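Local coordinates for A rubisco-like protein (Burkholderia fungorum, PDB 3NWR), which is of unestablished physiological function but, as a TIM-barrel member of the RuBisCO large-chain family, probably catalyses a reaction that proceeds through enolisation of its substrate, at residues I262-F267 against Y304-W308; R285-M291 against S300-Y304; T152-D157 against R228-V232. Numbering follows the deposited sequence.

Contact 1 of 3, residues I262-F267 against Y304-W308; sequences INWCGF and YQTLW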
ATOM      1  N   ILE A 262      -1.956   7.979   4.128  1.00 11.66           N
ATOM      2  CA  ILE A 262      -2.987   7.119   3.547  1.00 11.66           C
ATOM      3  C   ILE A 262      -2.543   5.700   3.190  1.00  9.80           C
ATOM      4  O   ILE A 262      -3.280   4.750   3.415  1.00 10.95           O
ATOM      5  CB  ILE A 262      -3.661   7.781   2.330  1.00 11.90           C
ATOM      6  CG1 ILE A 262      -2.610   8.327   1.347  1.00 12.27           C
ATOM      7  CG2 ILE A 262      -4.587   8.903   2.812  1.00 12.74           C
ATOM      8  CD1 ILE A 262      -3.193   8.801  -0.015  1.00 12.27           C
ATOM      9  N   ASN A 263      -1.355   5.549   2.608  1.00 10.68           N
ATOM     10  CA  ASN A 263      -0.950   4.222   2.161  1.00  9.92           C
ATOM     11  C   ASN A 263      -0.861   3.220   3.306  1.00 11.40           C
ATOM     12  O   ASN A 263      -1.197   2.049   3.144  1.00 13.40           O
ATOM     13  CB  ASN A 263       0.372   4.275   1.412  1.00 11.36           C
ATOM     14  CG  ASN A 263       0.270   5.075   0.143  1.00 11.36           C
ATOM     15  OD1 ASN A 263      -0.691   4.913  -0.628  1.00 12.34           O
ATOM     16  ND2 ASN A 263       1.234   5.966  -0.077  1.00 13.37           N
ATOM     17  N   TRP A 264      -0.419   3.699   4.463  1.00 10.54           N
ATOM     18  CA  TRP A 264      -0.183   2.810   5.589  1.00  8.95           C
ATOM     19  C   TRP A 264      -1.418   2.678   6.463  1.00 10.45           C
ATOM     20  O   TRP A 264      -1.606   1.668   7.147  1.00 12.46           O
ATOM     21  CB  TRP A 264       1.015   3.319   6.395  1.00 11.39           C
ATOM     22  CG  TRP A 264       2.171   3.716   5.517  1.00 12.17           C
ATOM     23  CD1 TRP A 264       2.813   4.916   5.506  1.00 12.40           C
ATOM     24  CD2 TRP A 264       2.796   2.915   4.501  1.00 15.06           C
ATOM     25  NE1 TRP A 264       3.808   4.910   4.556  1.00 13.65           N
ATOM     26  CE2 TRP A 264       3.822   3.695   3.929  1.00 14.34           C
ATOM     27  CE3 TRP A 264       2.596   1.617   4.031  1.00 16.42           C
ATOM     28  CZ2 TRP A 264       4.641   3.216   2.905  1.00 17.25           C
ATOM     29  CZ3 TRP A 264       3.417   1.144   3.005  1.00 18.28           C
ATOM     30  CH2 TRP A 264       4.425   1.941   2.470  1.00 15.87           C
ATOM     31  N   CYS A 265      -2.273   3.690   6.426  1.00 10.44           N
ATOM     32  CA  CYS A 265      -3.565   3.629   7.104  1.00 10.28           C
ATOM     33  C   CYS A 265      -4.503   2.681   6.371  1.00 10.64           C
ATOM     34  O   CYS A 265      -5.175   1.851   7.007  1.00 12.26           O
ATOM     35  CB  CYS A 265      -4.183   5.023   7.189  1.00 11.03           C
ATOM     36  SG  CYS A 265      -3.334   6.121   8.355  1.00 12.24           S
ATOM     37  N   GLY A 266      -4.531   2.791   5.038  1.00 10.80           N
ATOM     38  CA  GLY A 266      -5.370   1.940   4.208  1.00 11.20           C
ATOM     39  C   GLY A 266      -6.748   2.487   3.889  1.00 11.27           C
ATOM     40  O   GLY A 266      -7.312   3.274   4.658  1.00 10.76           O
ATOM     41  N   PHE A 267      -7.301   2.055   2.758  1.00 10.62           N
ATOM     42  CA  PHE A 267      -8.637   2.503   2.369  1.00 11.26           C
ATOM     43  C   PHE A 267      -9.663   2.186   3.457  1.00 12.75           C
ATOM     44  O   PHE A 267     -10.548   2.992   3.727  1.00 12.15           O
ATOM     45  CB  PHE A 267      -9.085   1.834   1.066  1.00 10.67           C
ATOM     46  CG  PHE A 267      -8.223   2.154  -0.133  1.00  9.90           C
ATOM     47  CD1 PHE A 267      -8.182   3.447  -0.645  1.00 10.82           C
ATOM     48  CD2 PHE A 267      -7.478   1.160  -0.764  1.00 10.89           C
ATOM     49  CE1 PHE A 267      -7.402   3.759  -1.765  1.00 12.11           C
ATOM     50  CE2 PHE A 267      -6.696   1.447  -1.889  1.00 11.79           C
ATOM     51  CZ  PHE A 267      -6.660   2.755  -2.396  1.00 12.34           C
ATOM     52  N   TYR A 304      -4.541   6.081  -8.924  1.00 11.26           N
ATOM     53  CA  TYR A 304      -4.276   6.179  -7.491  1.00 11.94           C
ATOM     54  C   TYR A 304      -5.211   7.189  -6.820  1.00 12.31           C
ATOM     55  O   TYR A 304      -5.857   6.889  -5.801  1.00 11.70           O
ATOM     56  CB  TYR A 304      -2.819   6.601  -7.300  1.00 11.12           C
ATOM     57  CG  TYR A 304      -2.341   6.739  -5.870  1.00 11.77           C
ATOM     58  CD1 TYR A 304      -2.102   5.615  -5.078  1.00 11.44           C
ATOM     59  CD2 TYR A 304      -2.081   7.998  -5.330  1.00 13.17           C
ATOM     60  CE1 TYR A 304      -1.642   5.759  -3.762  1.00 12.99           C
ATOM     61  CE2 TYR A 304      -1.617   8.147  -4.031  1.00 11.81           C
ATOM     62  CZ  TYR A 304      -1.397   7.026  -3.260  1.00 11.77           C
ATOM     63  OH  TYR A 304      -0.924   7.196  -1.979  1.00 12.56           O
ATOM     64  N   GLN A 305      -5.276   8.394  -7.382  1.00 11.50           N
ATOM     65  CA  GLN A 305      -6.088   9.468  -6.804  1.00 11.33           C
ATOM     66  C   GLN A 305      -7.583   9.190  -6.951  1.00 12.51           C
ATOM     67  O   GLN A 305      -8.379   9.637  -6.134  1.00 11.64           O
ATOM     68  CB  GLN A 305      -5.703  10.834  -7.393  1.00 11.52           C
ATOM     69  CG  GLN A 305      -6.010  11.006  -8.885  1.00 12.77           C
ATOM     70  CD  GLN A 305      -7.291  11.775  -9.149  1.00 11.99           C
ATOM     71  OE1 GLN A 305      -7.564  12.791  -8.509  1.00 13.20           O
ATOM     72  NE2 GLN A 305      -8.070  11.309 -10.132  1.00 15.46           N
ATOM     73  N   THR A 306      -7.965   8.437  -7.982  1.00 11.82           N
ATOM     74  CA  THR A 306      -9.357   8.002  -8.081  1.00 11.16           C
ATOM     75  C   THR A 306      -9.734   7.145  -6.872  1.00 12.18           C
ATOM     76  O   THR A 306     -10.714   7.437  -6.170  1.00 11.72           O
ATOM     77  CB  THR A 306      -9.622   7.216  -9.372  1.00 11.94           C
ATOM     78  OG1 THR A 306      -9.416   8.070 -10.504  1.00 12.76           O
ATOM     79  CG2 THR A 306     -11.052   6.695  -9.388  1.00 12.63           C
ATOM     80  N   LEU A 307      -8.949   6.096  -6.619  1.00 11.15           N
ATOM     81  CA  LEU A 307      -9.228   5.219  -5.488  1.00 11.45           C
ATOM     82  C   LEU A 307      -9.222   5.993  -4.180  1.00 13.72           C
ATOM     83  O   LEU A 307     -10.137   5.854  -3.368  1.00 12.14           O
ATOM     84  CB  LEU A 307      -8.209   4.090  -5.434  1.00 11.03           C
ATOM     85  CG  LEU A 307      -8.228   3.145  -6.628  1.00 11.85           C
ATOM     86  CD1 LEU A 307      -7.024   2.226  -6.532  1.00 12.57           C
ATOM     87  CD2 LEU A 307      -9.524   2.348  -6.644  1.00 13.42           C
ATOM     88  N   TRP A 308      -8.203   6.819  -3.970  1.00 10.64           N
ATOM     89  CA  TRP A 308      -8.143   7.582  -2.722  1.00 11.21           C
ATOM     90  C   TRP A 308      -9.281   8.587  -2.553  1.00 11.82           C
ATOM     91  O   TRP A 308      -9.778   8.786  -1.455  1.00 11.25           O
ATOM     92  CB  TRP A 308      -6.742   8.187  -2.492  1.00 11.53           C
ATOM     93  CG  TRP A 308      -5.890   7.129  -1.907  1.00 11.11           C
ATOM     94  CD1 TRP A 308      -4.887   6.411  -2.519  1.00 11.50           C
ATOM     95  CD2 TRP A 308      -6.050   6.574  -0.611  1.00 11.10           C
ATOM     96  NE1 TRP A 308      -4.395   5.460  -1.645  1.00 12.98           N
ATOM     97  CE2 TRP A 308      -5.096   5.548  -0.467  1.00 10.03           C
ATOM     98  CE3 TRP A 308      -6.901   6.865   0.462  1.00 11.92           C
ATOM     99  CZ2 TRP A 308      -4.974   4.805   0.711  1.00 11.49           C
ATOM    100  CZ3 TRP A 308      -6.783   6.129   1.616  1.00 11.86           C
ATOM    101  CH2 TRP A 308      -5.829   5.108   1.734  1.00 11.12           C
TER
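Start at Tyr-304, whose t side chain (chi1 near 180°) leaves its helix and carries the phenol across to the other segment. There Tyr-304 OH donates a hydrogen bond of 2.7 Å to Asn-263 OD1, which lies near the plane of the tyrosine ring. Ile-262 packs against the hydroxyl end of the same phenol, its CD1 3.4 Å from OH and 4.1 Å from CZ of Tyr-304. Three residues on, Leu-307 adds a smaller patch: its CB lies 3.7 Å from CZ of Phe-267. Trp-308 then fills the centre of the contact. Its indole is held between two side chains, with CB of Ile-262 over one face, 3.5 Å from the centroid of the six-membered ring in a CH-pi contact, and the Phe-267 ring over the opposite face, centroids 4.1 Å apart and planes inclined at 31°. Gly-266, with phi of 92°, carries the backbone out of helix 262-265, and its C atom comes within 3.5 Å of Trp-308 CH2. A side chain at these backbone angles would clash with the preceding carbonyl. In the barrel, the contact joins the helical region after strand 257-261 to helix 301-309, which follows strand 280-284. Met-316 of strand 315-319 backs Tyr-304 and Trp-308, helix 107-114 covers Phe-267 and Leu-307, and Trp-264 of the second subunit packs on Phe-267.

Contact 2 of 3, residues R285-M291 against S300-Y304; sequences RNGYGMM and SFQAY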
ATOM      1  N   ARG A 285       0.741  11.220   0.960  1.00 11.98           N
ATOM      2  CA  ARG A 285       0.886  10.032   0.128  1.00 12.06           C
ATOM      3  C   ARG A 285       2.229   9.314   0.265  1.00 12.23           C
ATOM      4  O   ARG A 285       2.560   8.471  -0.569  1.00 12.59           O
ATOM      5  CB  ARG A 285       0.619  10.374  -1.348  1.00 11.72           C
ATOM      6  CG  ARG A 285       1.784  11.107  -2.019  1.00 13.23           C
ATOM      7  CD  ARG A 285       1.481  11.543  -3.443  1.00 13.88           C
ATOM      8  NE  ARG A 285       2.738  11.743  -4.160  1.00 13.74           N
ATOM      9  CZ  ARG A 285       2.839  12.182  -5.413  1.00 13.30           C
ATOM     10  NH1 ARG A 285       1.759  12.516  -6.099  1.00 13.19           N
ATOM     11  NH2 ARG A 285       4.032  12.262  -5.979  1.00 15.93           N
ATOM     12  N   ASN A 286       2.999   9.616   1.307  1.00 12.38           N
ATOM     13  CA  ASN A 286       4.310   8.980   1.442  1.00 13.13           C
ATOM     14  C   ASN A 286       4.218   7.471   1.222  1.00 11.21           C
ATOM     15  O   ASN A 286       3.328   6.810   1.761  1.00 12.05           O
ATOM     16  CB  ASN A 286       5.007   9.329   2.777  1.00 12.97           C
ATOM     17  CG  ASN A 286       4.336   8.703   3.984  1.00 11.69           C
ATOM     18  OD1 ASN A 286       4.701   7.614   4.403  1.00 13.04           O
ATOM     19  ND2 ASN A 286       3.360   9.409   4.563  1.00 12.28           N
ATOM     20  N   GLY A 287       5.125   6.951   0.394  1.00 11.78           N
ATOM     21  CA  GLY A 287       5.119   5.552   0.016  1.00 12.55           C
ATOM     22  C   GLY A 287       4.653   5.389  -1.423  1.00 12.64           C
ATOM     23  O   GLY A 287       4.877   4.342  -2.033  1.00 13.01           O
ATOM     24  N   TYR A 288       4.007   6.418  -1.966  1.00 13.09           N
ATOM     25  CA  TYR A 288       3.508   6.343  -3.338  1.00 12.72           C
ATOM     26  C   TYR A 288       4.647   6.171  -4.361  1.00 13.50           C
ATOM     27  O   TYR A 288       4.441   5.595  -5.432  1.00 13.17           O
ATOM     28  CB  TYR A 288       2.598   7.541  -3.685  1.00 12.17           C
ATOM     29  CG  TYR A 288       2.183   7.543  -5.138  1.00 11.93           C
ATOM     30  CD1 TYR A 288       1.381   6.526  -5.648  1.00 13.45           C
ATOM     31  CD2 TYR A 288       2.609   8.539  -6.002  1.00 14.40           C
ATOM     32  CE1 TYR A 288       1.017   6.500  -6.984  1.00 12.68           C
ATOM     33  CE2 TYR A 288       2.242   8.528  -7.350  1.00 15.28           C
ATOM     34  CZ  TYR A 288       1.443   7.506  -7.826  1.00 14.14           C
ATOM     35  OH  TYR A 288       1.095   7.477  -9.165  1.00 13.99           O
ATOM     36  N   GLY A 289       5.852   6.625  -4.024  1.00 12.84           N
ATOM     37  CA  GLY A 289       7.004   6.411  -4.890  1.00 13.53           C
ATOM     38  C   GLY A 289       7.289   4.929  -5.119  1.00 13.30           C
ATOM     39  O   GLY A 289       7.668   4.507  -6.216  1.00 12.58           O
ATOM     40  N   MET A 290       7.133   4.124  -4.076  1.00 13.61           N
ATOM     41  CA  MET A 290       7.264   2.681  -4.223  1.00 15.06           C
ATOM     42  C   MET A 290       6.253   2.134  -5.230  1.00 12.13           C
ATOM     43  O   MET A 290       6.543   1.169  -5.933  1.00 14.68           O
ATOM     44  CB  MET A 290       7.085   1.987  -2.869  1.00 17.11           C
ATOM     45  CG  MET A 290       6.780   0.504  -2.978  1.00 14.72           C
ATOM     46  SD  MET A 290       6.736  -0.321  -1.370  1.00 22.69           S
ATOM     47  CE  MET A 290       5.310   0.478  -0.669  1.00 24.29           C
ATOM     48  N   MET A 291       5.085   2.772  -5.307  1.00 12.96           N
ATOM     49  CA  MET A 291       4.001   2.296  -6.155  1.00 13.90           C
ATOM     50  C   MET A 291       4.058   2.842  -7.576  1.00 13.56           C
ATOM     51  O   MET A 291       3.188   2.521  -8.390  1.00 13.42           O
ATOM     52  CB  MET A 291       2.647   2.676  -5.532  1.00 13.23           C
ATOM     53  CG  MET A 291       2.508   2.191  -4.112  1.00 14.67           C
ATOM     54  SD  MET A 291       1.029   2.832  -3.310  1.00 16.29           S
ATOM     55  CE  MET A 291      -0.251   2.357  -4.468  1.00 22.06           C
ATOM     56  N   SER A 300      -0.241   4.700 -11.958  1.00 12.06           N
ATOM     57  CA  SER A 300      -0.149   6.126 -12.276  1.00 11.94           C
ATOM     58  C   SER A 300      -1.089   6.924 -11.377  1.00 12.02           C
ATOM     59  O   SER A 300      -2.037   6.377 -10.788  1.00 12.98           O
ATOM     60  CB  SER A 300      -0.514   6.388 -13.739  1.00 15.53           C
ATOM     61  OG  SER A 300       0.339   5.658 -14.602  1.00 16.20           O
ATOM     62  N   PHE A 301      -0.844   8.223 -11.277  1.00 12.18           N
ATOM     63  CA  PHE A 301      -1.569   9.022 -10.296  1.00 11.93           C
ATOM     64  C   PHE A 301      -3.071   9.076 -10.575  1.00 12.30           C
ATOM     65  O   PHE A 301      -3.870   9.070  -9.655  1.00 11.81           O
ATOM     66  CB  PHE A 301      -0.985  10.439 -10.195  1.00 11.99           C
ATOM     67  CG  PHE A 301      -1.552  11.258  -9.063  1.00 11.06           C
ATOM     68  CD1 PHE A 301      -1.073  11.117  -7.763  1.00 13.52           C
ATOM     69  CD2 PHE A 301      -2.550  12.181  -9.309  1.00 12.12           C
ATOM     70  CE1 PHE A 301      -1.602  11.894  -6.720  1.00 12.81           C
ATOM     71  CE2 PHE A 301      -3.076  12.958  -8.283  1.00 12.41           C
ATOM     72  CZ  PHE A 301      -2.597  12.812  -6.985  1.00 13.68           C
ATOM     73  N   GLN A 302      -3.469   9.136 -11.843  1.00 13.83           N
ATOM     74  CA  GLN A 302      -4.900   9.243 -12.153  1.00 13.42           C
ATOM     75  C   GLN A 302      -5.693   8.139 -11.455  1.00 12.04           C
ATOM     76  O   GLN A 302      -6.733   8.396 -10.834  1.00 12.55           O
ATOM     77  CB  GLN A 302      -5.117   9.173 -13.668  1.00 14.72           C
ATOM     78  CG  GLN A 302      -6.448   9.715 -14.151  1.00 14.92           C
ATOM     79  CD  GLN A 302      -7.628   8.851 -13.767  1.00 17.10           C
ATOM     80  OE1 GLN A 302      -7.514   7.630 -13.593  1.00 14.67           O
ATOM     81  NE2 GLN A 302      -8.786   9.490 -13.619  1.00 24.02           N
ATOM     82  N   ALA A 303      -5.190   6.911 -11.559  1.00 12.40           N
ATOM     83  CA  ALA A 303      -5.847   5.766 -10.945  1.00 11.70           C
ATOM     84  C   ALA A 303      -5.752   5.831  -9.415  1.00 12.66           C
ATOM     85  O   ALA A 303      -6.745   5.632  -8.707  1.00 12.65           O
ATOM     86  CB  ALA A 303      -5.245   4.462 -11.461  1.00 12.35           C
ATOM     87  N   TYR A 304      -4.541   6.081  -8.924  1.00 11.26           N
ATOM     88  CA  TYR A 304      -4.276   6.179  -7.491  1.00 11.94           C
ATOM     89  C   TYR A 304      -5.211   7.189  -6.820  1.00 12.31           C
ATOM     90  O   TYR A 304      -5.857   6.889  -5.801  1.00 11.70           O
ATOM     91  CB  TYR A 304      -2.819   6.601  -7.300  1.00 11.12           C
ATOM     92  CG  TYR A 304      -2.341   6.739  -5.870  1.00 11.77           C
ATOM     93  CD1 TYR A 304      -2.102   5.615  -5.078  1.00 11.44           C
ATOM     94  CD2 TYR A 304      -2.081   7.998  -5.330  1.00 13.17           C
ATOM     95  CE1 TYR A 304      -1.642   5.759  -3.762  1.00 12.99           C
ATOM     96  CE2 TYR A 304      -1.617   8.147  -4.031  1.00 11.81           C
ATOM     97  CZ  TYR A 304      -1.397   7.026  -3.260  1.00 11.77           C
ATOM     98  OH  TYR A 304      -0.924   7.196  -1.979  1.00 12.56           O
TER
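Aromatic stacking dominates here. Tyr-288 and Tyr-304 meet face to face, ring centroids 4.2 Å apart and planes at 30°, with CE1 of Tyr-288 3.5 Å from CG of Tyr-304. A type II turn from Arg-285 to Tyr-288, closed by a 2.9 Å bond from Tyr-288 N to Arg-285 O, presents the first ring; Gly-287, at phi 107°, occupies the turn position that favours glycine. Met-291 adds a Met-aromatic contact: its SD lies 5.1 Å from the Tyr-304 centroid, obliquely, while its methyl CE reaches CE1 of Tyr-304 at 3.7 Å. Arg-285 contributes van der Waals contact, its CB 3.6 Å from Tyr-304 OH and its NH1 3.5 Å from CE1 of Phe-301. No hydrogen bond crosses between the segments. Tyr-288 OH does come 3.0 Å from Phe-301 N at the start of the helix, but the angle is poor, and the hydroxyl bonds instead to the carbonyl of Met-299. Tyr-304 OH likewise finds its partner elsewhere, in Asn-263. The chemistry is thus that of a buried aromatic interface: ring faces and a thioether join the loop after strand 280-284 to the start of helix 301-309, while both phenol hydroxyls are satisfied beyond the two segments.

Contact 3 of 3, residues T152-D157 against R228-V232; sequences TRALTD and RPVMV. With SO4 (sulfate ion), chain C.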
ATOM      1  N   THR A 152     -11.886  24.245   2.638  1.00 12.02           N
ATOM      2  CA  THR A 152     -10.567  24.654   3.071  1.00 12.01           C
ATOM      3  C   THR A 152     -10.407  26.174   2.981  1.00 13.94           C
ATOM      4  O   THR A 152      -9.821  26.797   3.872  1.00 13.55           O
ATOM      5  CB  THR A 152      -9.477  23.939   2.249  1.00 13.44           C
ATOM      6  OG1 THR A 152      -9.717  22.526   2.276  1.00 13.00           O
ATOM      7  CG2 THR A 152      -8.094  24.225   2.817  1.00 12.99           C
ATOM      8  N   ARG A 153     -10.933  26.772   1.912  1.00 14.16           N
ATOM      9  CA  ARG A 153     -10.931  28.230   1.804  1.00 14.17           C
ATOM     10  C   ARG A 153     -11.721  28.870   2.940  1.00 15.34           C
ATOM     11  O   ARG A 153     -11.278  29.851   3.536  1.00 15.60           O
ATOM     12  CB  ARG A 153     -11.491  28.681   0.458  1.00 15.57           C
ATOM     13  CG  ARG A 153     -10.562  28.399  -0.721  1.00 14.85           C
ATOM     14  CD  ARG A 153     -11.037  29.188  -1.943  1.00 15.46           C
ATOM     15  NE  ARG A 153     -10.103  29.120  -3.066  1.00 15.46           N
ATOM     16  CZ  ARG A 153      -8.945  29.774  -3.115  1.00 15.12           C
ATOM     17  NH1 ARG A 153      -8.551  30.535  -2.097  1.00 15.62           N
ATOM     18  NH2 ARG A 153      -8.175  29.657  -4.191  1.00 15.91           N
ATOM     19  N   ALA A 154     -12.880  28.302   3.250  1.00 14.25           N
ATOM     20  CA  ALA A 154     -13.700  28.832   4.333  1.00 16.16           C
ATOM     21  C   ALA A 154     -12.961  28.766   5.669  1.00 16.05           C
ATOM     22  O   ALA A 154     -12.981  29.725   6.449  1.00 18.78           O
ATOM     23  CB  ALA A 154     -15.018  28.094   4.405  1.00 15.60           C
ATOM     24  N   LEU A 155     -12.297  27.638   5.928  1.00 14.68           N
ATOM     25  CA  LEU A 155     -11.605  27.439   7.191  1.00 14.85           C
ATOM     26  C   LEU A 155     -10.321  28.251   7.331  1.00 16.64           C
ATOM     27  O   LEU A 155      -9.906  28.549   8.444  1.00 18.92           O
ATOM     28  CB  LEU A 155     -11.318  25.944   7.417  1.00 14.89           C
ATOM     29  CG  LEU A 155     -12.564  25.136   7.793  1.00 14.80           C
ATOM     30  CD1 LEU A 155     -12.366  23.634   7.568  1.00 14.41           C
ATOM     31  CD2 LEU A 155     -12.951  25.415   9.248  1.00 16.04           C
ATOM     32  N   THR A 156      -9.678  28.591   6.214  1.00 15.69           N
ATOM     33  CA  THR A 156      -8.473  29.413   6.273  1.00 15.18           C
ATOM     34  C   THR A 156      -8.789  30.895   6.038  1.00 16.72           C
ATOM     35  O   THR A 156      -7.912  31.756   6.174  1.00 16.10           O
ATOM     36  CB  THR A 156      -7.428  28.964   5.219  1.00 13.35           C
ATOM     37  OG1 THR A 156      -8.018  29.017   3.921  1.00 12.83           O
ATOM     38  CG2 THR A 156      -6.961  27.542   5.485  1.00 15.77           C
ATOM     39  N   ASP A 157     -10.045  31.172   5.698  1.00 15.23           N
ATOM     40  CA  ASP A 157     -10.492  32.508   5.291  1.00 16.19           C
ATOM     41  C   ASP A 157      -9.632  33.071   4.159  1.00 18.52           C
ATOM     42  O   ASP A 157      -9.227  34.236   4.192  1.00 19.36           O
ATOM     43  CB  ASP A 157     -10.515  33.466   6.484  1.00 18.83           C
ATOM     44  CG  ASP A 157     -11.318  34.727   6.204  1.00 24.25           C
ATOM     45  OD1 ASP A 157     -12.285  34.657   5.414  1.00 28.80           O
ATOM     46  OD2 ASP A 157     -10.985  35.784   6.780  1.00 26.02           O
ATOM     47  N   ARG A 228      -6.702  36.246  11.899  1.00 24.89           N
ATOM     48  CA  ARG A 228      -6.345  35.284  10.861  1.00 25.24           C
ATOM     49  C   ARG A 228      -6.414  33.851  11.383  1.00 19.43           C
ATOM     50  O   ARG A 228      -5.683  33.497  12.302  1.00 20.40           O
ATOM     51  CB  ARG A 228      -4.916  35.528  10.358  1.00 23.14           C
ATOM     52  CG  ARG A 228      -4.619  36.929   9.826  1.00 24.10           C
ATOM     53  CD  ARG A 228      -3.203  36.979   9.244  1.00 28.57           C
ATOM     54  NE  ARG A 228      -3.088  36.168   8.033  1.00 28.64           N
ATOM     55  CZ  ARG A 228      -2.421  35.017   7.933  1.00 26.93           C
ATOM     56  NH1 ARG A 228      -1.770  34.507   8.973  1.00 23.34           N
ATOM     57  NH2 ARG A 228      -2.403  34.378   6.771  1.00 26.33           N
ATOM     58  N   PRO A 229      -7.284  33.016  10.790  1.00 19.56           N
ATOM     59  CA  PRO A 229      -7.236  31.589  11.131  1.00 18.87           C
ATOM     60  C   PRO A 229      -6.026  30.944  10.453  1.00 21.78           C
ATOM     61  O   PRO A 229      -5.665  31.350   9.344  1.00 23.20           O
ATOM     62  CB  PRO A 229      -8.527  31.027  10.526  1.00 22.33           C
ATOM     63  CG  PRO A 229      -9.250  32.176   9.881  1.00 26.13           C
ATOM     64  CD  PRO A 229      -8.298  33.321   9.768  1.00 22.81           C
ATOM     65  N   VAL A 230      -5.394  29.989  11.126  1.00 17.01           N
ATOM     66  CA  VAL A 230      -4.333  29.181  10.523  1.00 16.01           C
ATOM     67  C   VAL A 230      -4.707  27.716  10.702  1.00 15.64           C
ATOM     68  O   VAL A 230      -4.969  27.266  11.817  1.00 19.60           O
ATOM     69  CB  VAL A 230      -2.960  29.444  11.163  1.00 14.98           C
ATOM     70  CG1 VAL A 230      -1.893  28.534  10.551  1.00 16.57           C
ATOM     71  CG2 VAL A 230      -2.561  30.905  10.987  1.00 18.32           C
ATOM     72  N   MET A 231      -4.755  26.988   9.594  1.00 16.28           N
ATOM     73  CA  MET A 231      -5.101  25.573   9.611  1.00 13.63           C
ATOM     74  C   MET A 231      -3.872  24.723   9.915  1.00 13.97           C
ATOM     75  O   MET A 231      -2.858  24.805   9.220  1.00 16.21           O
ATOM     76  CB  MET A 231      -5.688  25.165   8.261  1.00 13.98           C
ATOM     77  CG  MET A 231      -5.939  23.665   8.129  1.00 12.22           C
ATOM     78  SD  MET A 231      -6.781  23.215   6.602  1.00 14.25           S
ATOM     79  CE  MET A 231      -8.386  23.997   6.847  1.00 15.08           C
ATOM     80  N   VAL A 232      -3.961  23.901  10.959  1.00 13.07           N
ATOM     81  CA  VAL A 232      -2.875  23.001  11.302  1.00 11.94           C
ATOM     82  C   VAL A 232      -3.300  21.572  11.001  1.00 12.29           C
ATOM     83  O   VAL A 232      -4.306  21.077  11.533  1.00 15.96           O
ATOM     84  CB  VAL A 232      -2.462  23.117  12.788  1.00 13.29           C
ATOM     85  CG1 VAL A 232      -1.352  22.098  13.117  1.00 14.24           C
ATOM     86  CG2 VAL A 232      -1.991  24.537  13.102  1.00 15.04           C
TER
HETATM   87  S   SO4 C 434      -4.166  37.563   4.773  0.79 25.67           S
HETATM   88  O1  SO4 C 434      -3.697  38.758   4.083  0.70 30.27           O
HETATM   89  O2  SO4 C 434      -5.202  36.923   3.966  0.88 26.71           O
HETATM   90  O3  SO4 C 434      -4.712  37.939   6.076  0.74 29.00           O
HETATM   91  O4  SO4 C 434      -3.045  36.648   4.949  0.71 25.64           O
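Helix 148-156 lies across the N-terminal end of the beta-barrel, and this contact is where its last turn meets the chain entering strand 233-235. The extended run 228-232 directs Pro-229 and Met-231 toward the helix. Met-231 is covered most: its CE lies 3.6 Å from CB of Leu-155 and 4.0 Å from CG2 of Thr-152, while its CB sits 3.9 Å from CG2 of Thr-156. Pro-229 packs nearer the helix end, CB 3.5 Å from the carbonyl O of Leu-155 and CG 3.8 Å from CB of Asp-157. Thr-156 OG1 bonds back to Thr-152 O at 2.9 Å, so its polar end is satisfied within the helix and its methyl faces Met-231. Asp-157, with phi of 53°, is the C-prime residue of a Schellman motif that ends the helix beside Pro-229. Nearby, Arg-228 NE hydrogen-bonds to sulfate O3 and O4, each at 3.1 Å, and Arg-228 NH2 to O4 at 3.0 Å; NH2 also forms a salt bridge with Asp-192. Arg-161 and Arg-399 also bond this ion, probably from the crystallisation liquor. A helix capping the N-terminal mouth of the barrel in this way suits a TIM-barrel domain of the RuBisCO type.

How the contacts relate
Contacts 1 and 2 form one continuous region, their centres 9 Å apart. Tyr-304 belongs to both: its ring stacks in contact 2 while its hydroxyl bonds in contact 1. Probable hydrogen bonds also tie them, from Asn-263 ND2 to Asn-286 O and from Trp-264 NE1 to Asn-286 OD1, each 2.9 Å, and both contacts touch the second subunit. Contact 3 stands apart, its centre 25 Å from contact 1 and 28 Å from contact 2. It lies at the N-terminal end of the barrel; the other two follow the C-terminal ends of strands 257-261 and 280-284, the end that bears the active site in TIM-barrel enzymes and probably here, with carboxylated Lys-195.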